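Local coordinates for capsular polysaccharide export system protein KpsC (Thermosulfurimonas dismutans, PDB 6MGB) that probably transfers a Kdo sugar from its CMP-activated donor in a beta 2,4 linkage while the glycolipid anchor of bacterial capsules is built, at residues A58-K61 and A62-W65; L72-G75 and F76-V80; Y99-A102 and T103-S106; I162-T165 and Y166-S170; E291-A294 and A295-L299. All coordinates share one frame; numbering follows the deposited sequence. Where two conformers were deposited one is given.

Contact 1: A58-K61 and A62-W65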
# COMPACT_ATOMS: atom_id res chain seq x y z
N ALA A 58 -14.86 -16.24 3.45
CA ALA A 58 -14.58 -15.88 4.83
C ALA A 58 -15.41 -14.68 5.26
O ALA A 58 -15.96 -14.65 6.37
CB ALA A 58 -13.09 -15.60 5.01
N MET A 59 -15.50 -13.66 4.40
CA MET A 59 -16.35 -12.51 4.70
C MET A 59 -17.79 -12.95 4.95
O MET A 59 -18.45 -12.47 5.87
CB MET A 59 -16.30 -11.50 3.56
CG MET A 59 -14.92 -10.93 3.28
SD MET A 59 -14.92 -9.91 1.79
CE MET A 59 -13.17 -9.69 1.53
N GLN A 60 -18.29 -13.86 4.11
CA GLN A 60 -19.66 -14.35 4.26
C GLN A 60 -19.85 -15.06 5.59
O GLN A 60 -20.88 -14.89 6.25
CB GLN A 60 -20.00 -15.26 3.08
CG GLN A 60 -20.92 -16.44 3.38
CD GLN A 60 -22.30 -16.02 3.80
OE1 GLN A 60 -22.60 -14.84 3.93
NE2 GLN A 60 -23.17 -17.01 4.02
N LYS A 61 -18.86 -15.87 6.00
CA LYS A 61 -18.97 -16.56 7.28
C LYS A 61 -18.93 -15.58 8.44
O LYS A 61 -19.69 -15.73 9.41
CB LYS A 61 -17.86 -17.61 7.40
CG LYS A 61 -17.99 -18.77 6.42
CD LYS A 61 -19.35 -19.46 6.50
CE LYS A 61 -19.44 -20.65 5.57
NZ LYS A 61 -20.86 -21.00 5.30
N ALA A 62 -18.04 -14.58 8.38
CA ALA A 62 -18.07 -13.52 9.38
C ALA A 62 -19.46 -12.91 9.48
O ALA A 62 -20.02 -12.77 10.57
CB ALA A 62 -17.05 -12.43 9.03
N ARG A 63 -20.03 -12.55 8.33
CA ARG A 63 -21.39 -12.02 8.29
C ARG A 63 -22.38 -13.00 8.91
O ARG A 63 -23.12 -12.65 9.84
CB ARG A 63 -21.76 -11.70 6.84
CG ARG A 63 -22.31 -10.31 6.61
CD ARG A 63 -22.01 -9.83 5.19
NE ARG A 63 -22.26 -10.86 4.18
CZ ARG A 63 -21.39 -11.26 3.25
NH1 ARG A 63 -20.18 -10.72 3.16
NH2 ARG A 63 -21.74 -12.21 2.39
N GLU A 64 -22.40 -14.23 8.40
CA GLU A 64 -23.28 -15.27 8.94
C GLU A 64 -23.15 -15.37 10.45
O GLU A 64 -24.14 -15.27 11.19
CB GLU A 64 -22.94 -16.62 8.31
CG GLU A 64 -23.74 -16.97 7.08
CD GLU A 64 -23.55 -18.42 6.69
OE1 GLU A 64 -23.90 -19.31 7.49
OE2 GLU A 64 -23.03 -18.67 5.58
N TRP A 65 -21.93 -15.58 10.92
CA TRP A 65 -21.66 -15.94 12.30
C TRP A 65 -21.58 -14.75 13.24
O TRP A 65 -21.41 -14.95 14.45
CB TRP A 65 -20.35 -16.73 12.37
CG TRP A 65 -20.39 -18.04 11.63
CD1 TRP A 65 -21.51 -18.69 11.17
CD2 TRP A 65 -19.27 -18.85 11.24
NE1 TRP A 65 -21.14 -19.86 10.54
CE2 TRP A 65 -19.78 -19.97 10.57
CE3 TRP A 65 -17.89 -18.72 11.41
CZ2 TRP A 65 -18.95 -20.97 10.06
CZ3 TRP A 65 -17.07 -19.72 10.90
CH2 TRP A 65 -17.60 -20.83 10.24

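Contact 2: L72-G75 and F76-V80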
# COMPACT_ATOMS: atom_id res chain seq x y z
N LEU A 72 -6.53 -9.19 5.73
CA LEU A 72 -5.08 -9.33 5.78
C LEU A 72 -4.47 -8.91 4.45
O LEU A 72 -4.99 -9.25 3.38
CB LEU A 72 -4.68 -10.78 6.09
CG LEU A 72 -5.40 -11.44 7.26
CD1 LEU A 72 -4.96 -12.89 7.41
CD2 LEU A 72 -5.16 -10.68 8.56
N GLU A 73 -3.37 -8.16 4.52
CA GLU A 73 -2.63 -7.75 3.34
C GLU A 73 -1.15 -7.64 3.71
O GLU A 73 -0.79 -7.58 4.88
CB GLU A 73 -3.12 -6.40 2.78
CG GLU A 73 -4.61 -6.32 2.44
CD GLU A 73 -4.95 -6.99 1.12
OE1 GLU A 73 -6.16 -7.15 0.83
OE2 GLU A 73 -4.02 -7.35 0.36
N ASP A 74 -0.30 -7.61 2.68
CA ASP A 74 1.10 -7.30 2.91
C ASP A 74 1.23 -5.90 3.49
O ASP A 74 0.45 -5.00 3.16
CB ASP A 74 1.89 -7.39 1.60
CG ASP A 74 2.07 -8.82 1.13
OD1 ASP A 74 2.06 -9.73 1.98
OD2 ASP A 74 2.22 -9.03 -0.09
N GLY A 75 2.20 -5.72 4.38
CA GLY A 75 2.47 -4.41 4.91
C GLY A 75 2.98 -3.46 3.85
O GLY A 75 3.34 -3.85 2.73
N PHE A 76 3.01 -2.17 4.21
CA PHE A 76 3.50 -1.16 3.28
C PHE A 76 5.00 -1.31 3.02
O PHE A 76 5.46 -1.04 1.91
CB PHE A 76 3.18 0.24 3.81
CG PHE A 76 1.71 0.56 3.79
CD1 PHE A 76 0.94 0.34 2.66
CD2 PHE A 76 1.09 1.09 4.92
CE1 PHE A 76 -0.40 0.64 2.64
CE2 PHE A 76 -0.26 1.38 4.91
CZ PHE A 76 -1.01 1.16 3.77
N LEU A 77 5.76 -1.73 4.03
CA LEU A 77 7.14 -2.18 3.86
C LEU A 77 7.12 -3.70 3.93
O LEU A 77 6.89 -4.27 4.99
CB LEU A 77 8.05 -1.59 4.93
CG LEU A 77 8.15 -0.07 5.03
CD1 LEU A 77 9.15 0.32 6.10
CD2 LEU A 77 8.53 0.55 3.69
N ARG A 78 7.37 -4.35 2.79
CA ARG A 78 7.12 -5.79 2.69
C ARG A 78 8.39 -6.63 2.80
O ARG A 78 8.47 -7.52 3.64
CB ARG A 78 6.38 -6.12 1.39
CG ARG A 78 5.85 -7.55 1.38
CD ARG A 78 5.55 -8.06 -0.00
NE ARG A 78 5.07 -9.44 0.04
CZ ARG A 78 5.85 -10.50 0.23
NH1 ARG A 78 7.16 -10.35 0.38
NH2 ARG A 78 5.33 -11.72 0.25
N SER A 79 9.38 -6.38 1.94
CA SER A 79 10.48 -7.33 1.82
C SER A 79 11.58 -6.75 0.94
O SER A 79 11.45 -5.66 0.39
CB SER A 79 9.97 -8.66 1.25
OG SER A 79 9.30 -8.44 0.01
N VAL A 80 12.67 -7.50 0.85
CA VAL A 80 13.68 -7.31 -0.19
C VAL A 80 13.34 -8.35 -1.26
O VAL A 80 13.81 -9.49 -1.22
CB VAL A 80 15.10 -7.47 0.35
CG1 VAL A 80 16.12 -7.30 -0.77
CG2 VAL A 80 15.36 -6.49 1.47
O HOH W 1 2.55 -12.17 1.28

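Contact 3: Y99-A102 and T103-S106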
# COMPACT_ATOMS: atom_id res chain seq x y z
N TYR A 99 -7.48 -0.76 3.96
CA TYR A 99 -7.03 0.61 3.72
C TYR A 99 -7.40 1.10 2.32
O TYR A 99 -7.72 2.29 2.14
CB TYR A 99 -5.52 0.72 3.93
CG TYR A 99 -4.69 -0.12 2.99
CD1 TYR A 99 -4.33 -1.42 3.32
CD2 TYR A 99 -4.25 0.38 1.77
CE1 TYR A 99 -3.57 -2.20 2.46
CE2 TYR A 99 -3.48 -0.38 0.91
CZ TYR A 99 -3.15 -1.67 1.26
OH TYR A 99 -2.39 -2.44 0.41
N TYR A 100 -7.36 0.23 1.32
CA TYR A 100 -7.61 0.67 -0.05
C TYR A 100 -9.09 0.69 -0.41
O TYR A 100 -9.43 1.10 -1.52
CB TYR A 100 -6.85 -0.21 -1.05
CG TYR A 100 -7.12 -1.70 -0.98
CD1 TYR A 100 -8.25 -2.25 -1.58
CD2 TYR A 100 -6.24 -2.55 -0.33
CE1 TYR A 100 -8.50 -3.60 -1.52
CE2 TYR A 100 -6.48 -3.91 -0.27
CZ TYR A 100 -7.61 -4.43 -0.87
OH TYR A 100 -7.85 -5.79 -0.81
N ASP A 101 -9.97 0.27 0.50
CA ASP A 101 -11.41 0.27 0.24
C ASP A 101 -12.00 1.58 0.74
O ASP A 101 -12.28 1.74 1.94
CB ASP A 101 -12.07 -0.93 0.90
CG ASP A 101 -13.57 -0.98 0.66
OD1 ASP A 101 -14.10 -0.06 0.00
OD2 ASP A 101 -14.22 -1.93 1.15
N ALA A 102 -12.20 2.53 -0.17
CA ALA A 102 -12.75 3.84 0.17
C ALA A 102 -14.27 3.84 0.31
O ALA A 102 -14.84 4.89 0.65
CB ALA A 102 -12.34 4.86 -0.89
N THR A 103 -14.94 2.72 0.06
CA THR A 103 -16.40 2.66 0.16
C THR A 103 -16.88 2.48 1.60
O THR A 103 -18.07 2.69 1.86
CB THR A 103 -16.96 1.53 -0.70
OG1 THR A 103 -16.66 0.26 -0.10
CG2 THR A 103 -16.36 1.57 -2.11
N ARG A 104 -16.01 2.09 2.51
CA ARG A 104 -16.35 1.90 3.92
C ARG A 104 -15.24 2.47 4.79
O ARG A 104 -14.15 2.76 4.30
CB ARG A 104 -16.54 0.42 4.26
CG ARG A 104 -17.48 -0.36 3.36
CD ARG A 104 -17.32 -1.84 3.65
NE ARG A 104 -15.96 -2.29 3.35
CZ ARG A 104 -15.32 -3.28 3.98
NH1 ARG A 104 -15.91 -3.95 4.96
NH2 ARG A 104 -14.09 -3.59 3.62
N PRO A 105 -15.48 2.62 6.09
CA PRO A 105 -14.37 2.92 7.00
C PRO A 105 -13.38 1.77 7.03
O PRO A 105 -13.72 0.61 6.77
CB PRO A 105 -15.06 3.10 8.36
CG PRO A 105 -16.48 3.39 8.05
CD PRO A 105 -16.78 2.65 6.78
N SER A 106 -12.13 2.11 7.34
CA SER A 106 -11.10 1.13 7.67
C SER A 106 -10.46 1.56 8.99
O SER A 106 -10.66 2.68 9.46
CB SER A 106 -10.03 1.04 6.57
OG SER A 106 -9.22 2.20 6.55
O HOH W 2 -8.96 3.61 4.23
O HOH W 3 -12.53 -0.10 4.18

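Contact 4: I162-T165 and Y166-S170. With C5P (cytidine-5'-monophosphate), chain D.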
# COMPACT_ATOMS: atom_id res chain seq x y z
N ILE A 162 2.06 6.85 -13.01
CA ILE A 162 2.27 5.57 -12.35
C ILE A 162 1.27 4.57 -12.92
O ILE A 162 0.06 4.80 -12.87
CB ILE A 162 2.12 5.69 -10.83
CG1 ILE A 162 3.16 6.68 -10.28
CG2 ILE A 162 2.28 4.33 -10.16
CD1 ILE A 162 2.99 7.01 -8.81
N ASP A 163 1.78 3.46 -13.46
CA ASP A 163 0.92 2.39 -13.93
C ASP A 163 0.74 1.36 -12.81
O ASP A 163 1.55 1.27 -11.89
CB ASP A 163 1.50 1.73 -15.18
CG ASP A 163 0.47 0.92 -15.95
OD1 ASP A 163 -0.74 1.13 -15.73
OD2 ASP A 163 0.87 0.08 -16.79
N GLN A 164 -0.33 0.58 -12.91
CA GLN A 164 -0.66 -0.42 -11.91
C GLN A 164 -0.93 -1.75 -12.59
O GLN A 164 -0.91 -1.86 -13.83
CB GLN A 164 -1.86 0.04 -11.07
CG GLN A 164 -1.50 1.16 -10.11
CD GLN A 164 -2.72 1.80 -9.47
OE1 GLN A 164 -3.05 2.95 -9.73
NE2 GLN A 164 -3.40 1.04 -8.61
N THR A 165 -1.16 -2.78 -11.78
CA THR A 165 -1.40 -4.13 -12.29
C THR A 165 -2.89 -4.34 -12.51
O THR A 165 -3.72 -3.93 -11.69
CB THR A 165 -0.89 -5.18 -11.31
OG1 THR A 165 -1.64 -5.11 -10.09
CG2 THR A 165 0.59 -4.96 -11.00
N TYR A 166 -3.23 -4.98 -13.62
CA TYR A 166 -4.63 -5.27 -13.88
C TYR A 166 -5.17 -6.21 -12.82
O TYR A 166 -4.51 -7.17 -12.42
CB TYR A 166 -4.81 -5.87 -15.27
CG TYR A 166 -6.27 -5.94 -15.65
CD1 TYR A 166 -6.88 -4.92 -16.36
CD2 TYR A 166 -7.05 -7.01 -15.24
CE1 TYR A 166 -8.22 -4.98 -16.68
CE2 TYR A 166 -8.39 -7.07 -15.56
CZ TYR A 166 -8.97 -6.06 -16.27
OH TYR A 166 -10.30 -6.14 -16.58
N GLY A 167 -6.39 -5.91 -12.35
CA GLY A 167 -6.98 -6.65 -11.25
C GLY A 167 -6.72 -6.05 -9.89
O GLY A 167 -7.22 -6.60 -8.89
N ASP A 168 -5.97 -4.96 -9.81
CA ASP A 168 -5.69 -4.29 -8.54
C ASP A 168 -6.98 -3.80 -7.91
O ASP A 168 -7.62 -2.88 -8.43
CB ASP A 168 -4.71 -3.14 -8.78
CG ASP A 168 -4.20 -2.51 -7.49
OD1 ASP A 168 -4.73 -2.85 -6.41
OD2 ASP A 168 -3.27 -1.69 -7.58
N MET A 169 -7.37 -4.39 -6.78
CA MET A 169 -8.63 -4.02 -6.13
C MET A 169 -8.64 -2.57 -5.69
O MET A 169 -9.73 -1.99 -5.54
CB MET A 169 -8.89 -4.92 -4.92
CG MET A 169 -9.11 -6.39 -5.24
SD MET A 169 -10.58 -6.73 -6.24
CE MET A 169 -11.89 -5.98 -5.27
N SER A 170 -7.48 -1.95 -5.48
CA SER A 170 -7.45 -0.57 -5.02
C SER A 170 -7.97 0.41 -6.07
O SER A 170 -8.26 1.56 -5.73
CB SER A 170 -6.03 -0.17 -4.62
OG SER A 170 -5.20 -0.01 -5.75
O3P C5P D . 0.08 -0.13 -4.91
P C5P D . 0.90 -0.78 -6.00
O1P C5P D . 0.56 -0.13 -7.33
O2P C5P D . 0.83 -2.29 -6.15
O5' C5P D . 2.41 -0.40 -5.67
C5' C5P D . 3.19 -1.15 -4.75
C4' C5P D . 4.61 -0.66 -4.72
O4' C5P D . 5.28 -1.06 -5.94
C3' C5P D . 4.78 0.86 -4.69
O3' C5P D . 4.69 1.39 -3.38
C2' C5P D . 6.14 1.07 -5.34
O2' C5P D . 7.19 0.85 -4.41
C1' C5P D . 6.16 -0.05 -6.38
N1 C5P D . 5.72 0.42 -7.71
C2 C5P D . 6.72 0.73 -8.78
N3 C5P D . 6.25 1.21 -10.13
C4 C5P D . 4.83 1.36 -10.41
C5 C5P D . 3.83 1.05 -9.34
C6 C5P D . 4.30 0.57 -8.00
O2 C5P D . 7.87 0.61 -8.56
N4 C5P D . 4.37 1.83 -11.72
O HOH W 4 -0.77 -2.01 -8.82
O HOH W 5 -3.26 -7.25 -9.37

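Contact 5: E291-A294 and A295-L299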
# COMPACT_ATOMS: atom_id res chain seq x y z
N GLU A 291 1.77 13.23 10.03
CA GLU A 291 0.69 12.54 10.74
C GLU A 291 0.17 11.36 9.93
O GLU A 291 -0.04 10.27 10.47
CB GLU A 291 -0.44 13.52 11.04
CG GLU A 291 -0.12 14.53 12.13
CD GLU A 291 -1.20 15.58 12.30
OE1 GLU A 291 -2.00 15.77 11.36
OE2 GLU A 291 -1.25 16.21 13.38
N LEU A 292 -0.04 11.56 8.62
CA LEU A 292 -0.48 10.47 7.76
C LEU A 292 0.52 9.33 7.77
O LEU A 292 0.15 8.16 7.89
CB LEU A 292 -0.70 11.00 6.34
CG LEU A 292 -1.11 10.01 5.26
CD1 LEU A 292 -2.30 9.17 5.69
CD2 LEU A 292 -1.42 10.76 3.98
N PHE A 293 1.81 9.66 7.65
CA PHE A 293 2.85 8.64 7.67
C PHE A 293 2.87 7.90 9.01
O PHE A 293 3.02 6.67 9.05
CB PHE A 293 4.20 9.29 7.39
CG PHE A 293 5.37 8.37 7.61
CD1 PHE A 293 5.76 7.48 6.62
CD2 PHE A 293 6.09 8.41 8.79
CE1 PHE A 293 6.84 6.64 6.82
CE2 PHE A 293 7.17 7.57 9.00
CZ PHE A 293 7.54 6.69 8.01
N ALA A 294 2.74 8.63 10.12
CA ALA A 294 2.78 8.00 11.43
C ALA A 294 1.70 6.94 11.58
O ALA A 294 1.96 5.81 12.00
CB ALA A 294 2.65 9.06 12.53
N ALA A 295 0.46 7.29 11.23
CA ALA A 295 -0.63 6.33 11.33
C ALA A 295 -0.46 5.18 10.33
O ALA A 295 -0.62 4.01 10.68
CB ALA A 295 -1.97 7.03 11.11
N ALA A 296 -0.13 5.51 9.08
CA ALA A 296 -0.15 4.51 8.02
C ALA A 296 1.01 3.54 8.13
O ALA A 296 0.85 2.33 7.90
CB ALA A 296 -0.15 5.19 6.66
N TYR A 297 2.20 4.03 8.48
CA TYR A 297 3.40 3.19 8.47
C TYR A 297 3.85 2.73 9.85
O TYR A 297 4.41 1.64 9.97
CB TYR A 297 4.56 3.93 7.78
CG TYR A 297 4.61 3.74 6.27
CD1 TYR A 297 3.49 3.95 5.48
CD2 TYR A 297 5.80 3.38 5.64
CE1 TYR A 297 3.54 3.78 4.10
CE2 TYR A 297 5.86 3.21 4.26
CZ TYR A 297 4.73 3.42 3.50
OH TYR A 297 4.77 3.25 2.14
N LEU A 298 3.61 3.52 10.90
CA LEU A 298 4.04 3.11 12.24
C LEU A 298 2.95 2.35 13.00
O LEU A 298 3.21 1.28 13.55
CB LEU A 298 4.49 4.33 13.05
CG LEU A 298 5.98 4.67 12.95
CD1 LEU A 298 6.33 5.24 11.58
CD2 LEU A 298 6.38 5.64 14.05
N LEU A 299 1.73 2.90 13.04
CA LEU A 299 0.67 2.33 13.87
C LEU A 299 -0.11 1.22 13.17
O LEU A 299 -0.45 0.21 13.80
CB LEU A 299 -0.30 3.42 14.30
CG LEU A 299 0.28 4.62 15.05
CD1 LEU A 299 -0.85 5.52 15.55
CD2 LEU A 299 1.17 4.19 16.21

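Contact 1: A58-K61 and A62-W65
The last two turns of helix 53-65, the helical arm of a beta-alpha-beta unit, bring K61 against W65 one turn further on. CB of K61 lies over one face of the indole, 4.0 Å from the centroid of its six-membered ring and only 6° off the ring normal, a CH-pi contact. Farther out, CD of K61 packs 3.9 Å from CZ2 of W65. Lysine suits this place because its methylenes can lie on an aromatic face while the ammonium reaches on to water or an acid. K61 bends at its second torsion (chi2 -55°), and its NZ runs alongside E64 to a salt bridge with OE2 at 3.2 Å. That bond is less certain than the packing, since the position of OE2 in the model is doubtful. On the neighbouring flank the guanidinium of R63 folds back over the backbone of Q60, with Q60 CA 3.4 Å above its plane. Beneath the side chains run regular i to i+4 bonds, among them A62 N to A58 O at 2.9 Å and W65 N to K61 O at 2.7 Å. The small methyls of A58 and A62 let the inner side of the helix approach Y69 closely. Long polar chains outside and alanines inside are the pattern of an amphipathic helix in a beta-alpha-beta crossover, here between strands 45-49 and 69-74.

Contact 2: L72-G75 and F76-V80
R78 reaches back to D74 across the bend in which strand 69-74 runs out into a loop. Its CB lies 4.0 Å from the carbonyl O of G75. CG, held anti to the backbone N (chi1 -168°), passes 4.0 Å from CB of D74, so the methylene part of the arginine packs on the methylene of the aspartate. CD follows, 3.5 Å from OD2 of D74. The extended chain then delivers NE to that same oxygen, a 2.9 Å hydrogen bond within a salt bridge, with an angle of 153° at the hydrogen. The two flat groups stand almost perpendicular, 89° apart: OD2 lies in the guanidinium plane, whereas NE comes down on OD2 from above the carboxylate. At the tip NH2 gives a bond to a water that in turn donates to OD1 of D74 at 2.6 Å, and NH1 bonds OG of S79 at 2.9 Å and also A86 O. Arginine suits a buried bend because its several N-H groups can tie separate pieces of chain together. The direct bond and the water bridge hold the aspartate at two points, and the arginine, itself anchored by S79 and A86, fixes how the carboxylate is turned.

Contact 3: Y99-A102 and T103-S106
Charge pairing comes first: D101 and R104 meet across a tight turn. R104 grips OD2 of D101 side-on with two nitrogens, NE at 2.8 Å and NH2 at 3.0 Å from that single oxygen. Both arrive from the same face of the carboxylate, whose plane is turned 32° from the guanidinium. A bend at the third torsion of R104 (chi3 -61°) helps swing the end of the chain back to the acid.

The other oxygen serves neutral donors. OD1 of D101 takes the backbone N of T103 at 2.9 Å, on its anti side but well out of the carboxylate plane, and the hydroxyl OG1 of T103 on its syn lone pair at 2.6 Å. Threonine fits because its OG1, set between backbone N and carbonyl carbon (chi1 73°), lies within reach of the same oxygen as its own N-H. Each carboxylate oxygen thus has two donors, which fixes the rotation of the group and should keep it ionised.

Water links the wider loop. One molecule donates to Y99 O at 2.8 Å and lies 2.7 Å from OG of S106; another lies 2.9 Å from both D101 O and P105 O, linking the two carbonyls. OG of S106 accepts from E109 N, so this serine caps helix 107-114.

The backbone from D101 to R104 forms a type I beta turn. With the D101 side chain accepting the N-H two residues on, the arrangement is an Asx turn overlapping a beta turn, in a loop that leads into an N-capped helix.

Contact 4: I162-T165 and Y166-S170
Side-chain hydrogen bonding joins Q164 to D168: NE2 of the amide donates to OD2 at 2.9 Å. The acceptor lies within 1° of the amide plane, yet the donor meets OD2 from above the carboxylate, and the two planes are 78° apart. An extended chain beyond CG gives the glutamine the length to span the turn, and its NE2 also bonds OG of S246. The second oxygen of D168 works as an N-cap, OD1 accepting S170 N at 3.0 Å at the start of helix 169-172.

Backbone bonding closes a type II beta turn, D168 N to T165 O at 3.1 Å. G167 occupies its third position with positive phi (92°), where a CB would press on the preceding carbonyl. This turn follows inner strand 158-162, at the end of the parallel sheet where the nucleotide binds in a GT-B-type glycosyltransferase.

Ligand contacts come from the strand end. The cytosine N4 of CMP donates to D163 O at 2.9 Å, and CG of Q164 lies 3.7 Å from phosphate O1P.

A water links the turn to the phosphate: it accepts from T165 N and lies 2.8 Å from D168 OD2 and 2.7 Å from O1P of CMP, connecting the capping aspartate to the nucleotide.

Contact 5: E291-A294 and A295-L299
A294 O accepts two backbone donors near the end of helix 289-299: L298 N at 3.0 Å and L299 N at 3.1 Å. The first comes from above the carbonyl plane, the second nearly along the line of the carbonyl bond. The bond from L299, five residues on, marks a wider, pi-type turn; A294 O keeps the i+4 bond as well. The turn before it is regular, with Y297 N on F293 O at 2.8 Å and A296 N on L292 O at 2.9 Å.

Outward from this backbone, F293 and Y297 meet one turn apart. F293 has CG anti to its N (chi1 171°), which carries the ring forward along the helix until CB of Y297 sits over its face, 4.1 Å from the centroid. The rings meet obliquely, their planes 31° apart, with F293 CE1 3.6 Å from Y297 CD2. Another part of the F293 rim, CE2, touches CD1 of L298 at 3.6 Å. Phenylalanine suits the spot as a flat apolar group flanked by both neighbours, while tyrosine adds a hydroxyl, weakly bonded to Q248 of the CMP site.

A294, A295 and A296 keep the helix slim where others approach. A295 and A296 meet L108 of helix 107-114, A294 meets A126 of helix 120-135, and F293 and Y297 rest on M255 of helix 248-255, with the Y297 ring also against F76 beyond strand 69-74.

Contacts 2 and 5 are buried, contacts 1, 3 and 4 partly so; contact 1 lies farthest out, its centre about 25 Å from that of the chain. Both helical contacts rest on backbone bonding, but contact 1 carries charged chains and contact 5 aromatic and aliphatic ones. The three loop contacts each centre on an aspartate: paired with arginine in contacts 2 and 3, with glutamine and a helix N-terminus in contact 4. Contacts 1 and 2 lie on successive elements, helix 53-65 and strand 69-74. Contact 2 touches contact 5 through F76 and contact 3 through E73 and Y100, whose side chain packs on M169 and S170 of contact 4, which binds CMP directly.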